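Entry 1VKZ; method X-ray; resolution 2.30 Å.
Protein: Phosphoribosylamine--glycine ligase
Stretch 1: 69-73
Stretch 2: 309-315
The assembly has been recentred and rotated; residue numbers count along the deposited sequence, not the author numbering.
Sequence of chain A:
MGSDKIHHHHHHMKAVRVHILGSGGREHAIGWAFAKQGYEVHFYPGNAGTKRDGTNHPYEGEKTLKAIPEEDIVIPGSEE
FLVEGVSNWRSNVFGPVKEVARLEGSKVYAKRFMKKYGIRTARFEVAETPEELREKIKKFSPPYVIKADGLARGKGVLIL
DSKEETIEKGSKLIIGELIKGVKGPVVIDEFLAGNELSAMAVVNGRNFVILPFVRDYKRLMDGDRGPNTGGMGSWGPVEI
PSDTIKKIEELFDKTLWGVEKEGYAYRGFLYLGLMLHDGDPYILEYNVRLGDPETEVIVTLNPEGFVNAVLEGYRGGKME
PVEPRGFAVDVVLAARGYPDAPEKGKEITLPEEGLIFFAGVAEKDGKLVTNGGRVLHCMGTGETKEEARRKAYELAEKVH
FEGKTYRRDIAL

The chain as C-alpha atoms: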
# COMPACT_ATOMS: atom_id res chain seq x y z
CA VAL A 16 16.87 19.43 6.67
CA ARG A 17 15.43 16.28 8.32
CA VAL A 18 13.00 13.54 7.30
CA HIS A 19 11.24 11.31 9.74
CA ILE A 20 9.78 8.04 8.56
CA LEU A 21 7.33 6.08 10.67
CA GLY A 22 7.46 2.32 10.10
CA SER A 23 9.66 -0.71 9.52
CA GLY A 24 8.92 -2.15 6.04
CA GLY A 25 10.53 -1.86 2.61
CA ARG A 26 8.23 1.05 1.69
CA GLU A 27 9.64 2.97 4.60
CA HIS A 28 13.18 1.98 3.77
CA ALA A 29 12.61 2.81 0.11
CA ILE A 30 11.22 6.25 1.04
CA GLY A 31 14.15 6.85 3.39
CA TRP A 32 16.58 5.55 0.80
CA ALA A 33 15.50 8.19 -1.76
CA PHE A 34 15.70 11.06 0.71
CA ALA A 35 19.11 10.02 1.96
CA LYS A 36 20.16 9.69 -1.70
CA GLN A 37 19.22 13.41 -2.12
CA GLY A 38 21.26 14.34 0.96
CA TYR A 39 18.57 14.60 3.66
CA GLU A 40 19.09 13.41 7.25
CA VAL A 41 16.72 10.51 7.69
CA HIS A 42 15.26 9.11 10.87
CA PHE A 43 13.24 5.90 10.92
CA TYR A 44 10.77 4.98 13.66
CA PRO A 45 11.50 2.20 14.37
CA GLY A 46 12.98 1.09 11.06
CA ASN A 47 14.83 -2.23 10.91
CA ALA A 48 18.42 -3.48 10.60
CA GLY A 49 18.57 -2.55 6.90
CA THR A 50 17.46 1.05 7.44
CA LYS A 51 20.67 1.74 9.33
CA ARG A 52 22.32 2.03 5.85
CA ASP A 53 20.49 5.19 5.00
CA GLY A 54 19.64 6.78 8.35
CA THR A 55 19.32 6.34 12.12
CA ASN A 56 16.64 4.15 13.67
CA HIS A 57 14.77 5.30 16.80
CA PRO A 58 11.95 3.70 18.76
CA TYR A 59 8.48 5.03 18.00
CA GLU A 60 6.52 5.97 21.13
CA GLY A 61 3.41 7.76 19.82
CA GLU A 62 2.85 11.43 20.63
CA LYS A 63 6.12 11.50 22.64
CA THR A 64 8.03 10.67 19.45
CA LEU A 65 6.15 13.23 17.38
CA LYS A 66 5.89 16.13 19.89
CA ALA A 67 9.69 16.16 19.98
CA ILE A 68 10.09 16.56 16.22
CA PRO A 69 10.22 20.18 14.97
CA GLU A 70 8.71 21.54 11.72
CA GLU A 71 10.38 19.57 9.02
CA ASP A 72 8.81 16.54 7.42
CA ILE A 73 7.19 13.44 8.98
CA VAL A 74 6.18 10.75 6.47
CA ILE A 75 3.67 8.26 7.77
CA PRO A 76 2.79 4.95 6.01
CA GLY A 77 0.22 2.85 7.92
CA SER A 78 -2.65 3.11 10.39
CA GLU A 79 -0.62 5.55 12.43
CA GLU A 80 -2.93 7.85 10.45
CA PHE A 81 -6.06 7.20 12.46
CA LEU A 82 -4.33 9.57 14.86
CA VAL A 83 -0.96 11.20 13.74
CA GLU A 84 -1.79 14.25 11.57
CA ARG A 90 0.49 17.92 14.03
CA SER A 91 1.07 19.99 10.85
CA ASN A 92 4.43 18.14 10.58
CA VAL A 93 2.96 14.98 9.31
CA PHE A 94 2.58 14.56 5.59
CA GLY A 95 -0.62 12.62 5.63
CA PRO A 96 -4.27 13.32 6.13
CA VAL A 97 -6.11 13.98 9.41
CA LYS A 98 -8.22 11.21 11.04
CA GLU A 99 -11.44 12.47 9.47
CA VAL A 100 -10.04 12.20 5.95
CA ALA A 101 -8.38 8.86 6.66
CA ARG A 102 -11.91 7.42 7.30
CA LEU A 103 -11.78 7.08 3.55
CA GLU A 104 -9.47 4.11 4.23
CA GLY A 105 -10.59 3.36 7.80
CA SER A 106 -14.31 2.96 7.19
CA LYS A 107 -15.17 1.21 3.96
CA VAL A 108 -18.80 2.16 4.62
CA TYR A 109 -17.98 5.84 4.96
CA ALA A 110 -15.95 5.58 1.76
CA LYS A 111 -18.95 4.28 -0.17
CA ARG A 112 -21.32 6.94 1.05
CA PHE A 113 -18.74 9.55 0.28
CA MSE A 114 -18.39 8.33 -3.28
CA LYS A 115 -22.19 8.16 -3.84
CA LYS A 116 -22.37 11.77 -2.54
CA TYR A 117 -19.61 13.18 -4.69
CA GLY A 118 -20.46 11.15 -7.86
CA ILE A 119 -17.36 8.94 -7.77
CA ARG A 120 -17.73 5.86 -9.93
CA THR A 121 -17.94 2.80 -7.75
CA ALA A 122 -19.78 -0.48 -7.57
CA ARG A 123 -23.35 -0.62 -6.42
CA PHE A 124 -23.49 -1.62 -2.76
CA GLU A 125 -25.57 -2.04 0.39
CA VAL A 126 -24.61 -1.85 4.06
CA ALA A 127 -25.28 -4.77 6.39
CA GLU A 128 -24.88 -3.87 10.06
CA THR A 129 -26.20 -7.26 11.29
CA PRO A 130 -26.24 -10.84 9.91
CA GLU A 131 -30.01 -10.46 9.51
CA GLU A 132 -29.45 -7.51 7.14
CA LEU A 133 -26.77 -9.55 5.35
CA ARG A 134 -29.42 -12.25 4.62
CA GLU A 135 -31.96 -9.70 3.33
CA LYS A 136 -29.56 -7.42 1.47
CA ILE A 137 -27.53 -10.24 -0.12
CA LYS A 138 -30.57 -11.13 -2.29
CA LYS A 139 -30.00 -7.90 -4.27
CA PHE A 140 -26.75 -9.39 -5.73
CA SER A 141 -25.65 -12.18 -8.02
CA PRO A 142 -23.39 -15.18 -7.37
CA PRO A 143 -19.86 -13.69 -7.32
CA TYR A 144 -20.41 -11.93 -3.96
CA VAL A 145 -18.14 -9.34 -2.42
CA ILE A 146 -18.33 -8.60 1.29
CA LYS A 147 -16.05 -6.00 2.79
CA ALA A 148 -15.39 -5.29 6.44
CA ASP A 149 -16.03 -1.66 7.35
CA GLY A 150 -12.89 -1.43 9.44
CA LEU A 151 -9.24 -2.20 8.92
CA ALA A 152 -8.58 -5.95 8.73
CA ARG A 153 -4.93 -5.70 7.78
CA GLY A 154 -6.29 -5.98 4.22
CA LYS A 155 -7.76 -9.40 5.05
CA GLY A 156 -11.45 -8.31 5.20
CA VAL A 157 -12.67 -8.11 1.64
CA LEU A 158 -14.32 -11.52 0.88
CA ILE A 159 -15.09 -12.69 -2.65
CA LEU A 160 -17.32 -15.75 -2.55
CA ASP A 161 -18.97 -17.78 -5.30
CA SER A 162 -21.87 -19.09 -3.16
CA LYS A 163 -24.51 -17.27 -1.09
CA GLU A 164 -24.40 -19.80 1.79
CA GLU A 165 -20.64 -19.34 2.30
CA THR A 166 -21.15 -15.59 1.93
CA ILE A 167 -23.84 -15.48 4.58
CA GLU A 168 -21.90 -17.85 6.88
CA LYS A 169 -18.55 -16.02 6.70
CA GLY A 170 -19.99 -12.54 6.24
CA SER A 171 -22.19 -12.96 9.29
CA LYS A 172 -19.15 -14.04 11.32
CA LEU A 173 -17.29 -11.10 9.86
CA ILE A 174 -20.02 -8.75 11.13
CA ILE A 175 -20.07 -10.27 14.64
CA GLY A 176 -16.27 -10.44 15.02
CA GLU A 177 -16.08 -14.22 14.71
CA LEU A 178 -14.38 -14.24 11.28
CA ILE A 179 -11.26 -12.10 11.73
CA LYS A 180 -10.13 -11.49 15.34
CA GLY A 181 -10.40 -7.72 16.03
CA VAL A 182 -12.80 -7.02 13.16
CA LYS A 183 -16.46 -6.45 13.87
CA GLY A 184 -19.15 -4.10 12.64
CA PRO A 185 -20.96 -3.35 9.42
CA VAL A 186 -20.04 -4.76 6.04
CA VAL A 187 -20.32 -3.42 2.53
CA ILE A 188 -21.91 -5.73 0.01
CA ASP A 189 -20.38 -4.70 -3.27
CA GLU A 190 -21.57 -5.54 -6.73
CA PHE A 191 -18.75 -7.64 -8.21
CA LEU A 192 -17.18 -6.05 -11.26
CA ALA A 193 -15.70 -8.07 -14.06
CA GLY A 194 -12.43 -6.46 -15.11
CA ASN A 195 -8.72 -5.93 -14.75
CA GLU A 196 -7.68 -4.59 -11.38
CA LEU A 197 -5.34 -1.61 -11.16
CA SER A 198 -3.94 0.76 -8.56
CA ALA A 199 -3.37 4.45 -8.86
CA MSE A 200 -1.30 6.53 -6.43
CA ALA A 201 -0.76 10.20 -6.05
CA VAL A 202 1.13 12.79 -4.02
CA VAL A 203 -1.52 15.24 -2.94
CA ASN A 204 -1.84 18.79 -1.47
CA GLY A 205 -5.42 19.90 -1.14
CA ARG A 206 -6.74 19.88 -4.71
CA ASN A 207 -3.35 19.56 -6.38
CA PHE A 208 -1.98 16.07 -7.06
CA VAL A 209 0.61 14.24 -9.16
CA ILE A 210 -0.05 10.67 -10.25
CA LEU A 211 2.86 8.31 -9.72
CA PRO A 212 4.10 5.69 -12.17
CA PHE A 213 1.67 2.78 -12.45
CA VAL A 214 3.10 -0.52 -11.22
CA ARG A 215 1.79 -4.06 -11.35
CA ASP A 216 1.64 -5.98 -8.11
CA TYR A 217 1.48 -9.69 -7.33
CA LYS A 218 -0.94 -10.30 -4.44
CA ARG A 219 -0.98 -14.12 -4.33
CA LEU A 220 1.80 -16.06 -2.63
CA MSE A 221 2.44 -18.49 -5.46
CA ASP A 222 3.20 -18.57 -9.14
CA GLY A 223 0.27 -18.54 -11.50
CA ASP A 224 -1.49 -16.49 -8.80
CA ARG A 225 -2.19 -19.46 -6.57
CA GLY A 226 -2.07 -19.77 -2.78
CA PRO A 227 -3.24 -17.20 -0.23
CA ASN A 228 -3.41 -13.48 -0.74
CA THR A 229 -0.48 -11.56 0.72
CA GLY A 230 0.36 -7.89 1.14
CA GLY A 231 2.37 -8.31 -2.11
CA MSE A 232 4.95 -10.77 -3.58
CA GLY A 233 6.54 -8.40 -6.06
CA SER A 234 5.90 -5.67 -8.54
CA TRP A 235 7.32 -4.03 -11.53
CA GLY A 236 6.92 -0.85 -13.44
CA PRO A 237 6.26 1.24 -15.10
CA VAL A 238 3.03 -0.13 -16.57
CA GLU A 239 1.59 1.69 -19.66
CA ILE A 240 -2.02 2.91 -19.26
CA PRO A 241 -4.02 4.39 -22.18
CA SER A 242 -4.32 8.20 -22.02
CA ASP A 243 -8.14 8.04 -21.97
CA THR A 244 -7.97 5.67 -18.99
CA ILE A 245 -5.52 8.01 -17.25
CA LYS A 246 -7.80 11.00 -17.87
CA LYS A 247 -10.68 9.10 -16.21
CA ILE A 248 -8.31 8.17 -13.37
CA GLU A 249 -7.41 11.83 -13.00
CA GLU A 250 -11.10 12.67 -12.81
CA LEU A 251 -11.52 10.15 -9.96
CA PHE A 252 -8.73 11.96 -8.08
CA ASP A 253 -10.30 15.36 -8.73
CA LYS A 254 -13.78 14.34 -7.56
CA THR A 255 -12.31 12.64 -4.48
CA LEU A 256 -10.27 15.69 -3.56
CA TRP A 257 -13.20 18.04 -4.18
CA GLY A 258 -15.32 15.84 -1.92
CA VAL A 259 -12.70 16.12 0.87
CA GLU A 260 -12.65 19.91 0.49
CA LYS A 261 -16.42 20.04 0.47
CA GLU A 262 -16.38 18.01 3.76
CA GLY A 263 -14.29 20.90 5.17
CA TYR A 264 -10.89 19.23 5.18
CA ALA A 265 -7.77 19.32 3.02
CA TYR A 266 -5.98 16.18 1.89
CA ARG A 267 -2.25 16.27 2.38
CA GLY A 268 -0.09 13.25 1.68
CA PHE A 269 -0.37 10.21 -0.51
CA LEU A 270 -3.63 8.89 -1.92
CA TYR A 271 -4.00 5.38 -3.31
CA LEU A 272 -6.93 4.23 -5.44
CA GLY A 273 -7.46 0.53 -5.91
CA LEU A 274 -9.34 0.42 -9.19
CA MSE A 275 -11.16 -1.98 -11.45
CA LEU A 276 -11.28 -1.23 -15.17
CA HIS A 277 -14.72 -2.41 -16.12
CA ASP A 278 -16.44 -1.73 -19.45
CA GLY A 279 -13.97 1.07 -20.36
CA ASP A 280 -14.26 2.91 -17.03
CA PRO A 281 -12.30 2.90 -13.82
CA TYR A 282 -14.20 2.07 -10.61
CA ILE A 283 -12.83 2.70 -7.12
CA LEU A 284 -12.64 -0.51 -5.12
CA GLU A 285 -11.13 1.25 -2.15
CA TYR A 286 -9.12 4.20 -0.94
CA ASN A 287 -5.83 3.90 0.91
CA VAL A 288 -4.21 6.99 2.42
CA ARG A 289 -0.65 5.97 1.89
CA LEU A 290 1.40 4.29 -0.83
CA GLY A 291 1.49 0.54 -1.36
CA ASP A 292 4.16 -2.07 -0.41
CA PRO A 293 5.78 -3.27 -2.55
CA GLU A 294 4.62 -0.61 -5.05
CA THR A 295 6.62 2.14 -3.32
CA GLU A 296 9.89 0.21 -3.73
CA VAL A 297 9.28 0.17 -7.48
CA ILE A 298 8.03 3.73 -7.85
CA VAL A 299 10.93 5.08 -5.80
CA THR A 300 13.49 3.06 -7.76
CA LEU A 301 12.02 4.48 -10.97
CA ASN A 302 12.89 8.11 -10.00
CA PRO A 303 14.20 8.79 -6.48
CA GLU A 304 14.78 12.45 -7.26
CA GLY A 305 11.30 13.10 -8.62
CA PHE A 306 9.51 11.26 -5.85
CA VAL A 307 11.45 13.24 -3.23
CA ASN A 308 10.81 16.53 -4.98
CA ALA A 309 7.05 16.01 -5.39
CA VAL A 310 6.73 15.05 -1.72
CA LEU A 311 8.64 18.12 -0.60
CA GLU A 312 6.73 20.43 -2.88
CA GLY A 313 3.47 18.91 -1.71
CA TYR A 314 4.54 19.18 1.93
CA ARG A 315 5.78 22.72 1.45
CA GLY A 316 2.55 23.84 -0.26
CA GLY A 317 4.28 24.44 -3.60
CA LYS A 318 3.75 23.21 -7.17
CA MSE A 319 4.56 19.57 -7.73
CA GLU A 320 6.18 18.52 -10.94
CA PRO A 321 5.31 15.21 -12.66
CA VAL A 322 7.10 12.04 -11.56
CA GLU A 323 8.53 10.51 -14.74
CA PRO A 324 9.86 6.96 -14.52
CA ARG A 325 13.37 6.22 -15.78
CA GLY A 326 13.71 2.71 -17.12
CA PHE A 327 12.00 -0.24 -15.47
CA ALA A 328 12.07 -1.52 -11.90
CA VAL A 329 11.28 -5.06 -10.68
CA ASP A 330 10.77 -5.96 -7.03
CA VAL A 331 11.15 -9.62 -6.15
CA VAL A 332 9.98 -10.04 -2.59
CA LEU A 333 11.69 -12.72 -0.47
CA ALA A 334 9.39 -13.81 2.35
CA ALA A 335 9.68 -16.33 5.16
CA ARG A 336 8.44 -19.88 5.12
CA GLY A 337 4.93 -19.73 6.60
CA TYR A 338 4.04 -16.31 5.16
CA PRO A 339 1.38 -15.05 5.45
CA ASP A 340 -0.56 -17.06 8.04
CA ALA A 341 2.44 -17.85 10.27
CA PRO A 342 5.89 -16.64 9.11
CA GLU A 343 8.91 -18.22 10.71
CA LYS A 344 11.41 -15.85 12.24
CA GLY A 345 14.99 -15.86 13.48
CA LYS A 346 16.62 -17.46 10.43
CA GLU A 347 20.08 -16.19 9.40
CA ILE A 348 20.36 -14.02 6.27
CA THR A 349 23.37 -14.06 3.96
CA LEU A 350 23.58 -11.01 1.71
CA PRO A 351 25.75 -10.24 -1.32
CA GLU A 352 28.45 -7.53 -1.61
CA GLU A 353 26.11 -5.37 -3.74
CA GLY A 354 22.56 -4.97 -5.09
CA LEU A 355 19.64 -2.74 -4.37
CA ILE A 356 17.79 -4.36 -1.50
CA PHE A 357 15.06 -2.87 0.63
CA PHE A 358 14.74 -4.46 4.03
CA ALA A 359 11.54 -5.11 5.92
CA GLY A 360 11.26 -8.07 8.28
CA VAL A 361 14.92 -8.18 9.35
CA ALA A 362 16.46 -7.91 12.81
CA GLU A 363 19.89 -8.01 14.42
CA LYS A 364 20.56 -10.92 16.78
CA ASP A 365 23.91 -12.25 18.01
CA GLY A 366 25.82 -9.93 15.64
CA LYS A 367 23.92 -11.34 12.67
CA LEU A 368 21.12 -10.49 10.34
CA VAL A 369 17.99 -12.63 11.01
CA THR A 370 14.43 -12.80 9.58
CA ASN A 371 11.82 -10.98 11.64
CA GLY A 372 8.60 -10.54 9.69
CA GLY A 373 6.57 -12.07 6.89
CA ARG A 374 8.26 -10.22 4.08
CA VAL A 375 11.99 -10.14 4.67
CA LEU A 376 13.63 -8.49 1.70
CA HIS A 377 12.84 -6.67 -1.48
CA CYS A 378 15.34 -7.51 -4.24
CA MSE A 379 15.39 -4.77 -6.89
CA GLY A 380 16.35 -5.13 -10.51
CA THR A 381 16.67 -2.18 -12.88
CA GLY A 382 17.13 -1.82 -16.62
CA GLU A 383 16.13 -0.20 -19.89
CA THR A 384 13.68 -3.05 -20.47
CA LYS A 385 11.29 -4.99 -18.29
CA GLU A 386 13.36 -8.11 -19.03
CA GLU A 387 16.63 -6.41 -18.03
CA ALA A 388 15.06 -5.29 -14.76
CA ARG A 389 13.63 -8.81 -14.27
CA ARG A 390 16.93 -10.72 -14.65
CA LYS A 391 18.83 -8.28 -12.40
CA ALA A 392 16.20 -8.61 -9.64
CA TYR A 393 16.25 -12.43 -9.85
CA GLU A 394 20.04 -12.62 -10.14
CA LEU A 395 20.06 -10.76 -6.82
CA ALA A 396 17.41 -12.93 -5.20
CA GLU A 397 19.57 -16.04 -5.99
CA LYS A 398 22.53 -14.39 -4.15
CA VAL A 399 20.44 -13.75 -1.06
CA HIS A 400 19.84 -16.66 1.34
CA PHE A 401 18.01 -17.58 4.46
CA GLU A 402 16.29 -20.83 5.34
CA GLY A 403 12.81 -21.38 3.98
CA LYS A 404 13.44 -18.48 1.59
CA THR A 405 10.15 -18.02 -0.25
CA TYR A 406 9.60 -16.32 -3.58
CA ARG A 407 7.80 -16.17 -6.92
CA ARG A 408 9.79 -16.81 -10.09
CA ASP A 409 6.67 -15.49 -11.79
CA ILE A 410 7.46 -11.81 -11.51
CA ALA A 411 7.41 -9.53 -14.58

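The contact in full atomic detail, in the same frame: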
# COMPACT_ATOMS: atom_id res chain seq x y z
N PRO A 69 10.56 18.81 15.36
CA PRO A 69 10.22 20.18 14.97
C PRO A 69 9.52 20.25 13.61
O PRO A 69 9.29 19.20 13.00
CB PRO A 69 11.58 20.87 14.92
CG PRO A 69 12.51 19.75 14.52
CD PRO A 69 12.01 18.53 15.23
N GLU A 70 9.17 21.45 13.13
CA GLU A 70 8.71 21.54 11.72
C GLU A 70 9.85 21.27 10.76
O GLU A 70 10.95 21.78 10.92
CB GLU A 70 8.05 22.86 11.37
CG GLU A 70 6.54 22.73 11.23
CD GLU A 70 5.86 22.53 12.56
OE1 GLU A 70 6.44 22.95 13.61
OE2 GLU A 70 4.73 21.98 12.56
N GLU A 71 9.51 20.54 9.71
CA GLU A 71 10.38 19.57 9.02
C GLU A 71 9.56 18.29 8.93
O GLU A 71 8.78 18.01 9.81
CB GLU A 71 11.70 19.28 9.72
CG GLU A 71 11.76 18.15 10.73
CD GLU A 71 13.06 18.25 11.53
OE1 GLU A 71 13.70 19.32 11.44
OE2 GLU A 71 13.43 17.31 12.27
N ASP A 72 9.80 17.49 7.90
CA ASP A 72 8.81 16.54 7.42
C ASP A 72 8.71 15.25 8.20
O ASP A 72 9.72 14.63 8.46
CB ASP A 72 9.04 16.22 5.95
CG ASP A 72 7.72 16.03 5.20
OD1 ASP A 72 6.72 15.73 5.89
OD2 ASP A 72 7.55 16.20 3.97
N ILE A 73 7.47 14.82 8.51
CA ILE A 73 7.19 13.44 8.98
C ILE A 73 6.36 12.69 7.95
O ILE A 73 5.24 13.13 7.62
CB ILE A 73 6.37 13.40 10.31
CG1 ILE A 73 6.90 14.38 11.32
CG2 ILE A 73 6.31 11.98 10.90
CD1 ILE A 73 8.27 14.11 11.75
N ALA A 309 8.50 15.85 -5.40
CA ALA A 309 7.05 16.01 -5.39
C ALA A 309 6.51 15.98 -3.94
O ALA A 309 5.66 16.75 -3.56
CB ALA A 309 6.41 14.93 -6.24
N VAL A 310 7.10 15.13 -3.12
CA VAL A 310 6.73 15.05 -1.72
C VAL A 310 7.07 16.35 -1.01
O VAL A 310 6.31 16.82 -0.20
CB VAL A 310 7.44 13.86 -1.06
CG1 VAL A 310 7.25 13.87 0.43
CG2 VAL A 310 6.85 12.59 -1.62
N LEU A 311 8.22 16.93 -1.31
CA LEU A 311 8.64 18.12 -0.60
C LEU A 311 7.79 19.28 -1.03
O LEU A 311 7.34 20.07 -0.21
CB LEU A 311 10.11 18.37 -0.84
CG LEU A 311 11.06 17.44 -0.09
CD1 LEU A 311 12.50 17.73 -0.53
CD2 LEU A 311 10.92 17.55 1.45
N GLU A 312 7.56 19.39 -2.33
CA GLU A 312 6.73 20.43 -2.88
C GLU A 312 5.32 20.34 -2.36
O GLU A 312 4.72 21.36 -2.04
CB GLU A 312 6.73 20.37 -4.41
CG GLU A 312 8.00 20.93 -5.00
CD GLU A 312 8.35 22.29 -4.39
OE1 GLU A 312 7.41 23.08 -4.08
OE2 GLU A 312 9.56 22.56 -4.19
N GLY A 313 4.78 19.13 -2.28
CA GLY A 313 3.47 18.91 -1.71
C GLY A 313 3.42 19.27 -0.23
O GLY A 313 2.55 20.03 0.21
N TYR A 314 4.39 18.78 0.52
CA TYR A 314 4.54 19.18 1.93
C TYR A 314 4.67 20.66 2.11
O TYR A 314 4.07 21.23 3.03
CB TYR A 314 5.77 18.53 2.57
CG TYR A 314 5.90 18.90 4.02
CD1 TYR A 314 5.01 18.41 4.96
CD2 TYR A 314 6.90 19.78 4.45
CE1 TYR A 314 5.10 18.75 6.31
CE2 TYR A 314 7.00 20.12 5.79
CZ TYR A 314 6.10 19.61 6.72
OH TYR A 314 6.20 19.94 8.04
N ARG A 315 5.47 21.30 1.27
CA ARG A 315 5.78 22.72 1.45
C ARG A 315 4.64 23.62 0.96
O ARG A 315 4.66 24.84 1.19
CB ARG A 315 7.09 23.07 0.73

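A small contact between an irregular segment and a helix, far apart in sequence, can rest largely on one pair of residues, here a carboxylate set over the face of a tyrosine ring, with no hydrogen bond joining the two stretches. The helical side is regular: Tyr314 N donates to Val310 O at 2.8 Å, which helps fix the backbone from which the ring projects. The CA-to-CB bond of Tyr314 points toward the other stretch, and with chi1 at -178° (t) the ring reaches out to Asp72. Although the CA-to-CB bond of Asp72 runs sideways, its carboxylate comes nearer, bringing Asp72 OD2 to 3.2 Å from Tyr314 CG, while Asp72 OD1 also lies over one face of the ring. Such packing is close but not obviously favourable, since a carboxylate and the electron-rich face of an aromatic ring do not attract each other electrostatically. Asp72 OD2 is buried by the contact and has no polar partner anywhere in the model. Across the contact it also approaches two aliphatic side chains, with Val310 CG1 at 4.2 Å from Asp72 OD2 and Leu311 CD2 at 4.4 Å from the same oxygen. Farther along the ring, Tyr314 OH stands 3.7 Å from Glu71 O, a proximity without a hydrogen bond. Proximity alone does not establish a specific polar interaction.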